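Lysozyme (Meretrix lusoria, PDB 4PJ2) hydrolyses the beta-1,4 linkages of peptidoglycan and chitin oligomers, lysing Gram-positive bacteria, and is bound here by the bacterial inhibitor PliI. Local coordinates at the interface of chains B and A. Residues are numbered along the deposited sequence; one frame, centred on the assembly and turned at random. Chains: chain A, Lysozyme; chain B, Putative exported protein.

Contact 1: the interface of chains B and A. Residues chain B 85-89; chain A 94-95, 104-105, 108.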
loop_
_atom_site.group_PDB
_atom_site.type_symbol
_atom_site.label_atom_id
_atom_site.label_comp_id
_atom_site.label_asym_id
_atom_site.label_seq_id
_atom_site.Cartn_x
_atom_site.Cartn_y
_atom_site.Cartn_z
ATOM N N GLY B 85 0.892 -5.439 -0.011
ATOM C CA GLY B 85 0.559 -6.846 -0.166
ATOM C C GLY B 85 0.189 -7.181 -1.599
ATOM O O GLY B 85 -0.014 -6.289 -2.427
ATOM N N SER B 86 0.119 -8.476 -1.888
ATOM C CA SER B 86 -0.098 -8.963 -3.243
ATOM C C SER B 86 -1.402 -8.457 -3.822
ATOM O O SER B 86 -1.538 -8.370 -5.054
ATOM C CB SER B 86 -0.085 -10.512 -3.269
ATOM O OG SER B 86 -1.233 -11.025 -2.628
ATOM N N GLY B 87 -2.380 -8.174 -2.974
ATOM C CA GLY B 87 -3.686 -7.714 -3.401
ATOM C C GLY B 87 -3.701 -6.295 -3.935
ATOM O O GLY B 87 -4.642 -5.904 -4.631
ATOM N N SER B 88 -2.695 -5.497 -3.578
ATOM C CA SER B 88 -2.521 -4.156 -4.140
ATOM C C SER B 88 -3.724 -3.266 -3.880
ATOM O O SER B 88 -4.034 -2.385 -4.686
ATOM C CB SER B 88 -2.223 -4.260 -5.640
ATOM O OG SER B 88 -0.978 -4.915 -5.802
ATOM N N TYR B 89 -4.399 -3.480 -2.761
ATOM C CA TYR B 89 -5.626 -2.762 -2.464
ATOM C C TYR B 89 -5.375 -1.269 -2.332
ATOM O O TYR B 89 -4.352 -0.819 -1.793
ATOM C CB TYR B 89 -6.264 -3.280 -1.180
ATOM C CG TYR B 89 -6.508 -4.768 -1.246
ATOM C CD1 TYR B 89 -7.485 -5.291 -2.089
ATOM C CD2 TYR B 89 -5.765 -5.662 -0.489
ATOM C CE1 TYR B 89 -7.711 -6.651 -2.188
ATOM C CE2 TYR B 89 -5.996 -7.036 -0.579
ATOM C CZ TYR B 89 -6.978 -7.512 -1.439
ATOM O OH TYR B 89 -7.254 -8.847 -1.587
ATOM N N ASN A 94 -1.162 -10.951 1.424
ATOM C CA ASN A 94 -2.112 -10.362 0.487
ATOM C C ASN A 94 -2.400 -8.894 0.787
ATOM O O ASN A 94 -2.636 -8.118 -0.126
ATOM C CB ASN A 94 -3.415 -11.170 0.542
ATOM C CG ASN A 94 -4.446 -10.693 -0.464
ATOM O OD1 ASN A 94 -5.571 -10.373 -0.101
ATOM N ND2 ASN A 94 -4.053 -10.624 -1.717
ATOM N N GLY A 95 -2.365 -8.537 2.075
ATOM C CA GLY A 95 -2.843 -7.234 2.510
ATOM C C GLY A 95 -1.844 -6.276 3.118
ATOM O O GLY A 95 -2.243 -5.184 3.491
ATOM N N SER A 104 -10.462 -6.819 3.592
ATOM C CA SER A 104 -10.104 -6.986 2.188
ATOM C C SER A 104 -9.372 -8.279 1.887
ATOM O O SER A 104 -9.310 -8.693 0.738
ATOM C CB SER A 104 -9.232 -5.829 1.709
ATOM O OG SER A 104 -8.045 -5.789 2.495
ATOM N N THR A 105 -8.793 -8.922 2.898
ATOM C CA THR A 105 -8.030 -10.149 2.719
ATOM C C THR A 105 -8.798 -11.417 3.156
ATOM O O THR A 105 -8.253 -12.500 3.099
ATOM C CB THR A 105 -6.716 -10.096 3.539
ATOM O OG1 THR A 105 -7.050 -9.993 4.927
ATOM C CG2 THR A 105 -5.846 -8.914 3.101
ATOM N N TYR A 108 -9.508 -13.751 0.261
ATOM C CA TYR A 108 -8.238 -14.372 -0.130
ATOM C C TYR A 108 -7.971 -15.620 0.721
ATOM O O TYR A 108 -7.640 -16.680 0.191
ATOM C CB TYR A 108 -7.089 -13.368 0.054
ATOM C CG TYR A 108 -5.709 -13.887 -0.275
ATOM C CD1 TYR A 108 -4.926 -14.505 0.703
ATOM C CD2 TYR A 108 -5.149 -13.692 -1.519
ATOM C CE1 TYR A 108 -3.658 -14.953 0.421
ATOM C CE2 TYR A 108 -3.877 -14.129 -1.811
ATOM C CZ TYR A 108 -3.127 -14.760 -0.819
ATOM O OH TYR A 108 -1.843 -15.178 -1.067
HETATM O O HOH W 1 -6.020 -10.332 -4.019
#
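The loop B:Gly85 to B:Tyr89, between strands 76-82 and 90-98 of the inhibitor PliI, meets the C-terminal end of helix 86-95 and the 3-10 helix 103-105 of the lysozyme, an I-type enzyme of glycosyl hydrolase family 22. A:Asn94, which probably belongs to the substrate-binding site, is gripped through both its side-chain amide and its backbone. CG lies anti to the backbone N (chi1 -176°), which carries the amide out toward the inhibitor while CB packs over the centre of the A:Tyr108 ring. The amide ND2 of A:Asn94 gives a nearly straight bond to the hydroxyl OG of B:Ser86 (3.0 Å, 167° at H), within the amide plane. On the other branch, the phenol OH of B:Tyr89 donates to the amide oxygen OD1 of A:Asn94 at 2.7 Å, tilted slightly from the carbonyl plane. Ring and amide stand almost perpendicular, and OD1 lies at the ring's edge. A water bridges the same two side chains, 3.0 Å from A:Asn94 ND2 and 3.1 Å from B:Tyr89 OH. The main-chain N of B:Gly87 adds a 2.9 Å bond to the backbone O of A:Asn94. The B:Tyr89 ring is sandwiched: A:Ser104 CB sits 3.9 Å above the centre of one face, and the carbonyl O of B:Gly87, from its own loop, covers the other. At the tip, B:Tyr89 OH also lies 3.1 Å from the backbone O of A:Ser104, close enough for a further hydrogen bond if the hydroxyl proton is shared.

Contact 2: the interface of chains B and A. Residues chain B 28, 83-85; chain A 43-44, 47, 72, 76, 96-97.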
loop_
_atom_site.group_PDB
_atom_site.type_symbol
_atom_site.label_atom_id
_atom_site.label_comp_id
_atom_site.label_asym_id
_atom_site.label_seq_id
_atom_site.Cartn_x
_atom_site.Cartn_y
_atom_site.Cartn_z
ATOM N N SER B 28 6.091 -0.165 3.288
ATOM C CA SER B 28 4.758 -0.765 3.268
ATOM C C SER B 28 3.754 -0.077 4.148
ATOM O O SER B 28 2.557 -0.337 4.021
ATOM C CB SER B 28 4.790 -2.222 3.738
ATOM O OG SER B 28 5.616 -3.049 2.960
ATOM N N SER B 83 -1.605 -0.727 -1.236
ATOM C CA SER B 83 -1.104 -1.716 -0.286
ATOM C C SER B 83 0.118 -2.418 -0.828
ATOM O O SER B 83 0.185 -2.724 -2.036
ATOM C CB SER B 83 -2.163 -2.772 0.009
ATOM O OG SER B 83 -1.584 -3.779 0.821
ATOM N N ALA B 84 1.062 -2.719 0.056
ATOM C CA ALA B 84 2.276 -3.445 -0.295
ATOM C C ALA B 84 2.040 -4.936 -0.469
ATOM O O ALA B 84 2.918 -5.610 -0.969
ATOM C CB ALA B 84 3.356 -3.237 0.767
ATOM N N GLY B 85 0.892 -5.439 -0.011
ATOM C CA GLY B 85 0.559 -6.846 -0.166
ATOM C C GLY B 85 0.189 -7.181 -1.599
ATOM O O GLY B 85 -0.014 -6.289 -2.427
ATOM N N ALA A 43 8.050 -2.585 -2.864
ATOM C CA ALA A 43 7.935 -2.128 -1.483
ATOM C C ALA A 43 8.083 -3.285 -0.507
ATOM O O ALA A 43 8.651 -3.142 0.585
ATOM C CB ALA A 43 6.612 -1.432 -1.261
ATOM N N TYR A 44 7.526 -4.430 -0.890
ATOM C CA TYR A 44 7.567 -5.633 -0.075
ATOM C C TYR A 44 9.008 -6.114 0.035
ATOM O O TYR A 44 9.492 -6.390 1.128
ATOM C CB TYR A 44 6.661 -6.685 -0.693
ATOM C CG TYR A 44 6.369 -7.935 0.115
ATOM C CD1 TYR A 44 7.339 -8.906 0.305
ATOM C CD2 TYR A 44 5.093 -8.194 0.581
ATOM C CE1 TYR A 44 7.057 -10.070 0.999
ATOM C CE2 TYR A 44 4.796 -9.363 1.273
ATOM C CZ TYR A 44 5.786 -10.288 1.486
ATOM O OH TYR A 44 5.501 -11.463 2.134
ATOM N N ASP A 47 11.135 -3.937 2.320
ATOM C CA ASP A 47 10.865 -4.127 3.739
ATOM C C ASP A 47 11.272 -5.517 4.241
ATOM O O ASP A 47 11.497 -5.681 5.440
ATOM C CB ASP A 47 9.389 -3.916 4.032
ATOM C CG ASP A 47 8.986 -2.460 4.028
ATOM O OD1 ASP A 47 9.836 -1.553 3.857
ATOM O OD2 ASP A 47 7.778 -2.221 4.231
ATOM N N TYR A 72 9.464 -10.816 5.862
ATOM C CA TYR A 72 8.326 -9.916 5.958
ATOM C C TYR A 72 7.437 -10.271 7.146
ATOM O O TYR A 72 7.029 -9.395 7.916
ATOM C CB TYR A 72 7.524 -9.974 4.670
ATOM C CG TYR A 72 6.619 -8.785 4.443
ATOM C CD1 TYR A 72 5.275 -8.818 4.787
ATOM C CD2 TYR A 72 7.104 -7.632 3.839
ATOM C CE1 TYR A 72 4.440 -7.731 4.539
ATOM C CE2 TYR A 72 6.276 -6.539 3.601
ATOM C CZ TYR A 72 4.949 -6.589 3.954
ATOM O OH TYR A 72 4.129 -5.505 3.686
ATOM N N TYR A 76 6.654 -8.044 10.517
ATOM C CA TYR A 76 5.347 -7.417 10.689
ATOM C C TYR A 76 4.282 -8.213 11.438
ATOM O O TYR A 76 3.416 -7.625 12.076
ATOM C CB TYR A 76 4.782 -7.014 9.335
ATOM C CG TYR A 76 5.462 -5.847 8.685
ATOM C CD1 TYR A 76 5.524 -4.621 9.323
ATOM C CD2 TYR A 76 6.006 -5.962 7.411
ATOM C CE1 TYR A 76 6.092 -3.534 8.700
ATOM C CE2 TYR A 76 6.583 -4.867 6.790
ATOM C CZ TYR A 76 6.623 -3.661 7.450
ATOM O OH TYR A 76 7.152 -2.513 6.894
ATOM N N GLY A 96 -0.573 -6.659 3.221
ATOM C CA GLY A 96 0.430 -5.791 3.839
ATOM C C GLY A 96 0.541 -5.970 5.342
ATOM O O GLY A 96 0.015 -6.925 5.896
ATOM N N PRO A 97 1.242 -5.044 6.025
ATOM C CA PRO A 97 1.586 -5.235 7.437
ATOM C C PRO A 97 0.410 -5.426 8.371
ATOM O O PRO A 97 0.613 -6.031 9.417
ATOM C CB PRO A 97 2.339 -3.952 7.771
ATOM C CG PRO A 97 2.995 -3.609 6.496
ATOM C CD PRO A 97 1.922 -3.865 5.466
#
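Carboxylate oxygen OD2 of A:Asp47 accepts from the hydroxyl and backbone N of B:Ser28 of the inhibitor and from the phenol OH of A:Tyr76. The B:Ser28 hydroxyl OG approaches from above the carboxylate plane at 2.6 Å from A:Asp47 OD2, while the B:Ser28 backbone N reaches A:Asp47 OD2 on the syn side at 2.8 Å, tilted from the carboxylate plane and bent at the hydrogen (140°). With OG beside its own backbone N (chi1 -59°), both groups can converge on one oxygen. A further donor is the phenol OH of A:Tyr76, 2.8 Å from A:Asp47 OD2 and steeply above the carboxylate plane, a second-shell bond that helps position the aspartate. Such a cluster of donors would be expected to stabilise a negative charge on A:Asp47. B:Ser28 OG is also hydrogen-bonded to the phenol OH of A:Tyr72 at 3.0 Å, lying at the edge of that ring and in its plane. The A:Tyr72 ring is held between two others, with A:Tyr44 CE2 over one face and A:Tyr76 CD2 over the opposite one. A:Pro97 CG covers a face of A:Tyr76 and also touches B:Ser28 CB at 3.6 Å, so the serine methylene packs against the pyrrolidine. Alongside, B:Ala84 points its methyl CB toward A:Tyr72 OH, and its loop is braced internally by B:Gly85 N donating to B:Ser83 OG at 3.1 Å. A:Ala43, A:Tyr44, A:Asp47 and A:Tyr72 all belong to the substrate-binding site of this I-type lysozyme, and their occupation by PliI probably obstructs substrate binding.

Contacts 1 and 2 lie about 10 Å apart, measured between the centres of their C-alpha atoms, and share B:Gly85. The inhibitor loop following strand 76-82 serves both, with its earlier residues in contact 2 and its later ones in contact 1; contact 2 adds a second loop through B:Ser28. On the enzyme, the chain runs directly from helix 86-95 in contact 1 into A:Gly96 and A:Pro97 in contact 2. Contact 2 includes established substrate-binding residues, and contact 1 residues that probably have that role; the centre of contact 2 is about 12 Å from A:Glu18, the predicted proton donor. Together they suggest inhibition by occupation of the substrate-binding cleft.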